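Local atomic coordinates of chitin oligosaccharide binding protein NagB2 (Paenibacillus sp. FPU-7, PDB entry 7EHU), a protein that binds chitin oligosaccharides, most likely N,N'-diacetylchitobiose and N,N',N''-triacetylchitotriose, as an extracellular solute-binding protein that probably serves sugar uptake. Residues Phe133-Gly137 with Lys138-Leu142; Pro230-Leu233 with Asp234-Arg238; Asp249-Val252 with Leu253-Tyr257. All coordinates share one frame; numbering follows the deposited sequence.

Contact 1 of 3, residues Phe133-Gly137 with Lys138-Leu142; sequences FTVDG and KIYGL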
ATOM      1  N   PHE A 133       8.740  10.553   3.687  1.00  8.88           N
ATOM      2  CA  PHE A 133       9.350  10.394   4.997  1.00  9.42           C
ATOM      3  C   PHE A 133      10.104  11.637   5.440  1.00  9.75           C
ATOM      4  O   PHE A 133      10.766  11.606   6.477  1.00 10.42           O
ATOM      5  CB  PHE A 133      10.259   9.175   4.976  1.00 10.02           C
ATOM      6  CG  PHE A 133       9.516   7.883   4.900  1.00  9.39           C
ATOM      7  CD1 PHE A 133       9.009   7.303   6.053  1.00  9.46           C
ATOM      8  CD2 PHE A 133       9.266   7.276   3.695  1.00 10.24           C
ATOM      9  CE1 PHE A 133       8.317   6.108   6.001  1.00 10.00           C
ATOM     10  CE2 PHE A 133       8.557   6.062   3.643  1.00 10.51           C
ATOM     11  CZ  PHE A 133       8.101   5.490   4.804  1.00 10.01           C
ATOM     12  N   THR A 134      10.006  12.732   4.691  1.00  9.66           N
ATOM     13  CA  THR A 134      10.763  13.945   4.970  1.00 11.22           C
ATOM     14  C   THR A 134       9.842  15.003   5.556  1.00 11.80           C
ATOM     15  O   THR A 134       8.751  15.237   5.035  1.00 12.78           O
ATOM     16  CB  THR A 134      11.446  14.437   3.695  1.00 11.78           C
ATOM     17  OG1 THR A 134      12.249  13.358   3.196  1.00 12.30           O
ATOM     18  CG2 THR A 134      12.308  15.660   3.948  1.00 12.90           C
ATOM     19  N   VAL A 135      10.270  15.615   6.657  1.00 11.81           N
ATOM     20  CA  VAL A 135       9.512  16.658   7.337  1.00 14.61           C
ATOM     21  C   VAL A 135      10.507  17.773   7.638  1.00 16.13           C
ATOM     22  O   VAL A 135      11.509  17.548   8.325  1.00 15.19           O
ATOM     23  CB  VAL A 135       8.846  16.134   8.629  1.00 15.54           C
ATOM     24  CG1 VAL A 135       7.968  17.197   9.302  1.00 17.93           C
ATOM     25  CG2 VAL A 135       8.010  14.876   8.366  1.00 16.16           C
ATOM     26  N   ASP A 136      10.277  18.950   7.063  1.00 18.22           N
ATOM     27  CA  ASP A 136      11.168  20.101   7.250  1.00 20.89           C
ATOM     28  C   ASP A 136      12.625  19.735   6.965  1.00 19.71           C
ATOM     29  O   ASP A 136      13.548  20.133   7.686  1.00 21.16           O
ATOM     30  CB  ASP A 136      11.008  20.731   8.637  1.00 24.92           C
ATOM     31  CG  ASP A 136       9.612  21.274   8.869  1.00 29.27           C
ATOM     32  OD1 ASP A 136       9.026  21.827   7.914  1.00 31.10           O
ATOM     33  OD2 ASP A 136       9.099  21.162  10.007  1.00 31.43           O
ATOM     34  N   GLY A 137      12.831  18.983   5.888  1.00 18.13           N
ATOM     35  CA  GLY A 137      14.157  18.631   5.420  1.00 17.79           C
ATOM     36  C   GLY A 137      14.823  17.443   6.091  1.00 16.51           C
ATOM     37  O   GLY A 137      15.865  16.990   5.610  1.00 19.47           O
ATOM     38  N   LYS A 138      14.255  16.869   7.146  1.00 14.59           N
ATOM     39  CA  LYS A 138      14.988  15.841   7.891  1.00 13.11           C
ATOM     40  C   LYS A 138      14.202  14.567   7.511  1.00 12.13           C
ATOM     41  O   LYS A 138      12.962  14.589   7.316  1.00 11.94           O
ATOM     42  CB  LYS A 138      14.640  16.099   9.302  1.00 15.70           C
ATOM     43  CG  LYS A 138      15.174  17.509   9.828  1.00 21.69           C
ATOM     44  CD  LYS A 138      14.910  17.746  11.342  1.00 26.38           C
ATOM     45  CE  LYS A 138      13.396  17.914  10.734  1.00 29.29           C
ATOM     46  NZ  LYS A 138      12.123  18.123  11.353  1.00 28.14           N
ATOM     47  N   ILE A 139      14.931  13.479   7.382  1.00 10.89           N
ATOM     48  CA  ILE A 139      14.410  12.208   6.919  1.00 10.51           C
ATOM     49  C   ILE A 139      14.119  11.359   8.146  1.00  9.59           C
ATOM     50  O   ILE A 139      14.999  11.168   8.988  1.00 10.38           O
ATOM     51  CB  ILE A 139      15.442  11.540   5.996  1.00 11.03           C
ATOM     52  CG1 ILE A 139      15.661  12.380   4.723  1.00 13.03           C
ATOM     53  CG2 ILE A 139      15.015  10.130   5.645  1.00 11.03           C
ATOM     54  CD1 ILE A 139      17.036  12.236   4.112  1.00 15.11           C
ATOM     55  N   TYR A 140      12.905  10.814   8.227  1.00  8.93           N
ATOM     56  CA  TYR A 140      12.455  10.108   9.423  1.00  8.53           C
ATOM     57  C   TYR A 140      12.072   8.655   9.174  1.00  8.57           C
ATOM     58  O   TYR A 140      11.557   7.996  10.077  1.00  9.13           O
ATOM     59  CB  TYR A 140      11.285  10.861  10.052  1.00  9.75           C
ATOM     60  CG  TYR A 140      11.686  12.170  10.680  1.00 10.10           C
ATOM     61  CD1 TYR A 140      12.389  12.207  11.885  1.00  9.74           C
ATOM     62  CD2 TYR A 140      11.359  13.379  10.074  1.00 10.75           C
ATOM     63  CE1 TYR A 140      12.748  13.414  12.476  1.00 10.97           C
ATOM     64  CE2 TYR A 140      11.705  14.586  10.649  1.00 12.72           C
ATOM     65  CZ  TYR A 140      12.387  14.596  11.861  1.00 11.78           C
ATOM     66  OH  TYR A 140      12.729  15.812  12.405  1.00 14.26           O
ATOM     67  N   GLY A 141      12.341   8.126   7.997  1.00  8.77           N
ATOM     68  CA  GLY A 141      12.133   6.712   7.723  1.00  9.28           C
ATOM     69  C   GLY A 141      12.650   6.403   6.338  1.00  8.07           C
ATOM     70  O   GLY A 141      12.957   7.313   5.564  1.00  9.33           O
ATOM     71  N   LEU A 142      12.725   5.108   6.029  1.00  8.34           N
ATOM     72  CA  LEU A 142      13.355   4.653   4.792  1.00  8.41           C
ATOM     73  C   LEU A 142      12.438   3.640   4.120  1.00  8.53           C
ATOM     74  O   LEU A 142      12.195   2.561   4.680  1.00  8.67           O
ATOM     75  CB  LEU A 142      14.733   4.043   5.037  1.00  9.39           C
ATOM     76  CG  LEU A 142      15.713   5.015   5.677  1.00  9.98           C
ATOM     77  CD1 LEU A 142      16.986   4.296   6.084  1.00 11.27           C
ATOM     78  CD2 LEU A 142      16.067   6.200   4.780  1.00 11.42           C
TER

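Contact 2 of 3, residues Pro230-Leu233 with Asp234-Arg238; sequences PAVL and DGFKR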
ATOM      1  N   PRO A 230     -18.748  17.721  -5.935  1.00 19.47           N
ATOM      2  CA  PRO A 230     -19.481  16.784  -6.800  1.00 19.74           C
ATOM      3  C   PRO A 230     -18.614  15.745  -7.483  1.00 19.07           C
ATOM      4  O   PRO A 230     -19.048  14.596  -7.647  1.00 18.95           O
ATOM      5  CB  PRO A 230     -20.150  17.716  -7.820  1.00 21.42           C
ATOM      6  CG  PRO A 230     -20.374  18.980  -7.078  1.00 21.90           C
ATOM      7  CD  PRO A 230     -19.155  19.121  -6.178  1.00 20.85           C
ATOM      8  N   ALA A 231     -17.408  16.122  -7.916  1.00 17.74           N
ATOM      9  CA  ALA A 231     -16.556  15.168  -8.617  1.00 18.02           C
ATOM     10  C   ALA A 231     -16.036  14.090  -7.676  1.00 16.82           C
ATOM     11  O   ALA A 231     -15.788  12.962  -8.118  1.00 17.38           O
ATOM     12  CB  ALA A 231     -15.384  15.887  -9.287  1.00 19.00           C
ATOM     13  N   VAL A 232     -15.858  14.405  -6.384  1.00 15.69           N
ATOM     14  CA  VAL A 232     -15.476  13.373  -5.418  1.00 14.89           C
ATOM     15  C   VAL A 232     -16.661  12.442  -5.173  1.00 15.30           C
ATOM     16  O   VAL A 232     -16.526  11.209  -5.200  1.00 15.16           O
ATOM     17  CB  VAL A 232     -14.963  14.004  -4.108  1.00 15.53           C
ATOM     18  CG1 VAL A 232     -14.683  12.917  -3.060  1.00 15.19           C
ATOM     19  CG2 VAL A 232     -13.708  14.838  -4.358  1.00 16.46           C
ATOM     20  N   LEU A 233     -17.843  13.026  -4.937  1.00 15.84           N
ATOM     21  CA  LEU A 233     -19.058  12.237  -4.777  1.00 16.76           C
ATOM     22  C   LEU A 233     -19.261  11.298  -5.960  1.00 17.32           C
ATOM     23  O   LEU A 233     -19.652  10.140  -5.778  1.00 17.00           O
ATOM     24  CB  LEU A 233     -20.261  13.172  -4.599  1.00 17.17           C
ATOM     25  CG  LEU A 233     -21.633  12.507  -4.652  1.00 18.10           C
ATOM     26  CD1 LEU A 233     -21.809  11.499  -3.522  1.00 19.16           C
ATOM     27  CD2 LEU A 233     -22.734  13.559  -4.618  1.00 19.11           C
ATOM     28  N   ASP A 234     -18.942  11.762  -7.177  1.00 18.01           N
ATOM     29  CA  ASP A 234     -19.092  10.924  -8.365  1.00 18.30           C
ATOM     30  C   ASP A 234     -18.306   9.620  -8.216  1.00 16.72           C
ATOM     31  O   ASP A 234     -18.805   8.545  -8.566  1.00 17.01           O
ATOM     32  CB  ASP A 234     -18.644  11.705  -9.607  1.00 21.00           C
ATOM     33  CG  ASP A 234     -18.794  10.911 -10.899  1.00 24.97           C
ATOM     34  OD1 ASP A 234     -18.106  11.228 -11.882  1.00 26.77           O
ATOM     35  OD2 ASP A 234     -19.655  10.015 -10.956  1.00 28.23           O
ATOM     36  N   GLY A 235     -17.090   9.691  -7.667  1.00 16.26           N
ATOM     37  CA  GLY A 235     -16.306   8.481  -7.464  1.00 15.94           C
ATOM     38  C   GLY A 235     -16.991   7.487  -6.543  1.00 14.88           C
ATOM     39  O   GLY A 235     -16.960   6.276  -6.787  1.00 14.92           O
ATOM     40  N   PHE A 236     -17.619   7.981  -5.474  1.00 15.21           N
ATOM     41  CA  PHE A 236     -18.309   7.092  -4.547  1.00 15.17           C
ATOM     42  C   PHE A 236     -19.598   6.573  -5.142  1.00 15.54           C
ATOM     43  O   PHE A 236     -19.985   5.435  -4.859  1.00 15.92           O
ATOM     44  CB  PHE A 236     -18.528   7.787  -3.213  1.00 15.11           C
ATOM     45  CG  PHE A 236     -17.262   7.957  -2.442  1.00 13.97           C
ATOM     46  CD1 PHE A 236     -16.670   6.878  -1.806  1.00 13.75           C
ATOM     47  CD2 PHE A 236     -16.614   9.174  -2.405  1.00 14.60           C
ATOM     48  CE1 PHE A 236     -15.471   7.023  -1.114  1.00 14.47           C
ATOM     49  CE2 PHE A 236     -15.424   9.313  -1.713  1.00 14.68           C
ATOM     50  CZ  PHE A 236     -14.851   8.234  -1.071  1.00 14.93           C
ATOM     51  N   LYS A 237     -20.262   7.377  -5.980  1.00 16.29           N
ATOM     52  CA  LYS A 237     -21.400   6.866  -6.735  1.00 17.93           C
ATOM     53  C   LYS A 237     -20.995   5.704  -7.630  1.00 17.21           C
ATOM     54  O   LYS A 237     -21.712   4.702  -7.716  1.00 17.82           O
ATOM     55  CB  LYS A 237     -22.076   7.979  -7.542  1.00 20.61           C
ATOM     56  CG  LYS A 237     -22.808   8.976  -6.639  1.00 25.23           C
ATOM     57  CD  LYS A 237     -23.619  10.036  -7.375  1.00 30.33           C
ATOM     58  CE  LYS A 237     -24.385   9.362  -8.494  1.00 33.77           C
ATOM     59  NZ  LYS A 237     -25.362  10.093  -9.300  1.00 36.30           N
ATOM     60  N   ARG A 238     -19.868   5.818  -8.318  1.00 16.76           N
ATOM     61  CA  ARG A 238     -19.417   4.716  -9.159  1.00 16.53           C
ATOM     62  C   ARG A 238     -19.038   3.485  -8.331  1.00 15.76           C
ATOM     63  O   ARG A 238     -19.307   2.352  -8.748  1.00 15.32           O
ATOM     64  CB  ARG A 238     -18.258   5.177 -10.042  1.00 17.01           C
ATOM     65  CG  ARG A 238     -18.656   6.171 -11.139  1.00 18.15           C
ATOM     66  CD  ARG A 238     -17.441   6.815 -11.756  1.00 18.98           C
ATOM     67  NE  ARG A 238     -17.758   7.997 -12.551  1.00 19.51           N
ATOM     68  CZ  ARG A 238     -17.827   8.059 -13.868  1.00 21.36           C
ATOM     69  NH1 ARG A 238     -17.567   7.004 -14.627  1.00 22.00           N
ATOM     70  NH2 ARG A 238     -18.102   9.225 -14.423  1.00 22.10           N
TER

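Contact 3 of 3, residues Asp249-Val252 with Leu253-Tyr257; sequences DPNV and LGLKY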
ATOM      1  N   ASP A 249     -17.477  -8.619  -5.829  1.00 17.14           N
ATOM      2  CA  ASP A 249     -17.889  -9.867  -5.179  1.00 17.65           C
ATOM      3  C   ASP A 249     -18.955  -9.573  -4.124  1.00 19.11           C
ATOM      4  O   ASP A 249     -18.708  -8.786  -3.210  1.00 19.56           O
ATOM      5  CB  ASP A 249     -16.668 -10.495  -4.503  1.00 17.64           C
ATOM      6  CG  ASP A 249     -16.934 -11.875  -3.934  1.00 19.40           C
ATOM      7  OD1 ASP A 249     -18.102 -12.258  -3.748  1.00 21.11           O
ATOM      8  OD2 ASP A 249     -15.935 -12.585  -3.671  1.00 20.46           O
ATOM      9  N   PRO A 250     -20.150 -10.173  -4.215  1.00 19.85           N
ATOM     10  CA  PRO A 250     -21.185  -9.892  -3.204  1.00 21.05           C
ATOM     11  C   PRO A 250     -20.768 -10.231  -1.803  1.00 21.62           C
ATOM     12  O   PRO A 250     -21.409  -9.748  -0.865  1.00 22.38           O
ATOM     13  CB  PRO A 250     -22.375 -10.769  -3.632  1.00 22.82           C
ATOM     14  CG  PRO A 250     -21.790 -11.829  -4.488  1.00 22.97           C
ATOM     15  CD  PRO A 250     -20.638 -11.138  -5.217  1.00 21.02           C
ATOM     16  N   ASN A 251     -19.751 -11.064  -1.597  1.00 21.25           N
ATOM     17  CA  ASN A 251     -19.333 -11.355  -0.235  1.00 22.92           C
ATOM     18  C   ASN A 251     -18.144 -10.526   0.208  1.00 18.48           C
ATOM     19  O   ASN A 251     -17.461 -10.908   1.164  1.00 19.63           O
ATOM     20  CB  ASN A 251     -19.056 -12.834  -0.038  1.00 28.49           C
ATOM     21  CG  ASN A 251     -19.215 -13.267   1.415  1.00 32.60           C
ATOM     22  OD1 ASN A 251     -19.921 -12.638   2.210  1.00 34.54           O
ATOM     23  ND2 ASN A 251     -18.567 -14.370   1.756  1.00 34.70           N
ATOM     24  N   VAL A 252     -17.932  -9.367  -0.422  1.00 16.82           N
ATOM     25  CA  VAL A 252     -16.830  -8.474  -0.057  1.00 16.07           C
ATOM     26  C   VAL A 252     -16.772  -8.226   1.448  1.00 15.43           C
ATOM     27  O   VAL A 252     -15.687  -8.228   2.044  1.00 15.75           O
ATOM     28  CB  VAL A 252     -16.925  -7.163  -0.862  1.00 15.94           C
ATOM     29  CG1 VAL A 252     -18.293  -6.509  -0.707  1.00 16.76           C
ATOM     30  CG2 VAL A 252     -15.801  -6.189  -0.449  1.00 15.21           C
ATOM     31  N   LEU A 253     -17.922  -7.998   2.088  1.00 16.29           N
ATOM     32  CA  LEU A 253     -17.907  -7.663   3.511  1.00 16.97           C
ATOM     33  C   LEU A 253     -17.751  -8.892   4.401  1.00 18.46           C
ATOM     34  O   LEU A 253     -17.547  -8.735   5.611  1.00 19.42           O
ATOM     35  CB  LEU A 253     -19.150  -6.852   3.911  1.00 18.04           C
ATOM     36  CG  LEU A 253     -19.341  -5.518   3.184  1.00 19.45           C
ATOM     37  CD1 LEU A 253     -20.598  -4.807   3.694  1.00 20.83           C
ATOM     38  CD2 LEU A 253     -18.125  -4.602   3.347  1.00 19.25           C
ATOM     39  N   GLY A 254     -17.790 -10.093   3.830  1.00 18.78           N
ATOM     40  CA  GLY A 254     -17.588 -11.317   4.578  1.00 19.17           C
ATOM     41  C   GLY A 254     -16.205 -11.911   4.425  1.00 17.92           C
ATOM     42  O   GLY A 254     -15.955 -13.010   4.940  1.00 20.08           O
ATOM     43  N   LEU A 255     -15.296 -11.217   3.739  1.00 15.42           N
ATOM     44  CA  LEU A 255     -13.979 -11.748   3.430  1.00 14.82           C
ATOM     45  C   LEU A 255     -12.905 -10.800   3.925  1.00 14.55           C
ATOM     46  O   LEU A 255     -13.043  -9.580   3.806  1.00 17.17           O
ATOM     47  CB  LEU A 255     -13.823 -11.893   1.919  1.00 15.03           C
ATOM     48  CG  LEU A 255     -14.742 -12.929   1.280  1.00 16.35           C
ATOM     49  CD1 LEU A 255     -14.737 -12.739  -0.243  1.00 16.71           C
ATOM     50  CD2 LEU A 255     -14.332 -14.351   1.626  1.00 17.75           C
ATOM     51  N   LYS A 256     -11.823 -11.368   4.443  1.00 13.42           N
ATOM     52  CA  LYS A 256     -10.620 -10.617   4.772  1.00 13.80           C
ATOM     53  C   LYS A 256      -9.864 -10.268   3.491  1.00 12.06           C
ATOM     54  O   LYS A 256     -10.046 -10.898   2.447  1.00 11.54           O
ATOM     55  CB  LYS A 256      -9.712 -11.481   5.652  1.00 17.43           C
ATOM     56  CG  LYS A 256     -10.322 -11.989   6.958  1.00 22.36           C
ATOM     57  CD  LYS A 256      -9.260 -12.622   7.880  1.00 27.47           C
ATOM     58  CE  LYS A 256      -8.417 -13.711   7.190  1.00 30.31           C
ATOM     59  NZ  LYS A 256      -8.008 -14.795   8.140  1.00 32.30           N
ATOM     60  N   TYR A 257      -8.978  -9.274   3.606  1.00 11.87           N
ATOM     61  CA  TYR A 257      -8.152  -8.842   2.478  1.00 10.73           C
ATOM     62  C   TYR A 257      -7.529 -10.033   1.768  1.00 10.32           C
ATOM     63  O   TYR A 257      -7.614 -10.150   0.545  1.00  9.85           O
ATOM     64  CB  TYR A 257      -7.043  -7.925   3.013  1.00 11.11           C
ATOM     65  CG  TYR A 257      -5.992  -7.515   2.028  1.00 10.24           C
ATOM     66  CD1 TYR A 257      -6.325  -6.909   0.833  1.00 10.28           C
ATOM     67  CD2 TYR A 257      -4.654  -7.706   2.321  1.00 10.23           C
ATOM     68  CE1 TYR A 257      -5.347  -6.508  -0.058  1.00  9.87           C
ATOM     69  CE2 TYR A 257      -3.667  -7.317   1.454  1.00  9.47           C
ATOM     70  CZ  TYR A 257      -4.017  -6.696   0.272  1.00  9.20           C
ATOM     71  OH  TYR A 257      -2.994  -6.281  -0.551  1.00  9.73           O
TER
HETATM   72  O   HOH W   1     -20.684  -8.448   1.351  1.00 19.28           O

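Contact 1 of 3, residues Phe133-Gly137 with Lys138-Leu142
V135 and K138 face each other as the last hydrogen-bonded pair of a tight antiparallel beta hairpin, closed by a type I' turn with D136 and G137 at its corners, both at positive phi. V135 N donates to K138 O at 3.0 Å and K138 N donates back to V135 O. One step further from the turn T134 and I139 form the non-hydrogen-bonded pair, and beyond it Y140 N donates to F133 O at 2.9 Å. From its CB outward the Y140 side chain passes F133 and V135: CB rests 3.7 Å from F133 O, CD2 meets V135 CB and CG2, and CE2 comes to 3.8 Å from V135 CB, so one flank of the ring runs across the valine at about a right angle. With CG beside the backbone N (chi1 -70°), the ring is carried back along its own strand toward the turn. At the tip, OH has a weak bond from K138 NZ, but the two side chains crowd one another and this end is uncertain. K138 curls over the turn, its CB 3.6 Å from V135 O and its CG 3.8 Å from D136 O, with NZ near the D136 carboxylate but beyond salt-bridge distance. Shortening K138 to an alanine keeps the CB contact but would probably uncover D136 O and leave the D136 carboxylate without that nearby opposite charge. N115 of helix 115-121 accepts from I139 N and donates to G137 O, while helix 100-107 packs on F133, V135 and Y140. The F133 side chain is about 8 Å from a bound N-acetylglucosamine, and its CB sits 3.3 Å from the buried G141 O, which has no hydrogen-bonding partner in the model.

Contact 2 of 3, residues Pro230-Leu233 with Asp234-Arg238
V232 O accepts from two successive amides, G235 N at 3.0 Å and F236 N at 3.4 Å, and both bonds are weak: the first is sharply bent, the second long. The carbonyl is thus shared between a 3-10-like and an alpha-type bond in the opening turns of helix 230-244. P230 O and L233 O keep the i to i+4 pattern, taking D234 N and K237 N, the latter at 2.8 Å, while A231 O accepts from T211 OG1 of helix 197-212. V232 and F236 point the same way. CG1 of the valine, anti to the backbone N (chi1 175°), meets the phenylalanine ring in its plane, at the CE2 edge, 3.9 Å away, while CD2 of that ring lies 3.5 Å from V232 O. More loosely, along another side of the helix, L233 CD1 comes to 4.1 Å from K237 CG. D234 uses its CB against P230 O and A231 O and sends its carboxylate up one turn to R238. NH2 of the arginine binds D234 OD1 on its syn lone pair, close to the guanidinium plane, at 3.2 Å; NE adds weaker bonds to both oxygens, so the salt bridge fixes the guanidinium edge-on against the acid. W170 makes a cation-pi contact with the same arginine, and helix 197-212 touches A231, V232, D234 and R238. F236 is buried among L417 and V418 of helix 414-430 and L400 and V404 of helix 394-408, while P414 at the start of helix 414-430 packs on L233 and K237.

Contact 3 of 3, residues Asp249-Val252 with Leu253-Tyr257
L255 folds its isobutyl group back over the N251 carbonyl: CG is 3.4 Å from N251 O, and CD1 sits near that same oxygen while lying 3.6 Å from D249 OD2. The leucine crosses both the aspartate and the asparagine side chains at about a right angle, with N251 ND2 4.1 Å from L255 CG. N251 O also takes the sound hydrogen bond of the turn, from G254 N at 2.8 Å. One residue on, L255 N reaches V252 O only weakly, at 3.5 Å. The amide oxygen OD1 of N251 lies over G254 CA, on the side where a CB would have collided with it. V252 puts CG1 between its backbone N and carbonyl carbon (chi1 54°), the crowded position, and this branch runs beside L253, meeting its CG at 4.1 Å. Behind these contacts is an Asx turn set in a type I beta turn, D249 to V252: D249 OD1 accepts from N251 N at 3.0 Å, met from above the carboxylate plane, and D249 O accepts from V252 N. A water ties the turn to the 3-10 segment, donating to P250 O and accepting from L253 N. Further out, backbone bonds join D249 to I188 of strand 188-189, and V252 and L255 to G192 and G193 in the loop after it. K256 then serves as N-cap of helix 257-265, its own N bonded to E259 OE1, and the first amide of that helix, Y257 N, is received by D196 OD2.

How the contacts relate
From the N terminus the chain first meets contact 1, where strand 134-135 turns back into the start of the long strand 138-154 and closes a two-residue loop beside helices 100-107 and 115-121. Contact 2 closes no loop; it runs up the first turns of helix 230-244, which packs on helices 197-212, 394-408 and 414-430. Soon after that helix ends, contact 3 closes the tight turn leading into helix 257-265. The three follow in series, none nested or crossing. Contacts 2 and 3 have centres about 22 Å apart, whereas contacts 1 and 3 lie on opposite sides of the chain's centre, about 37 Å between centres, and none touches another.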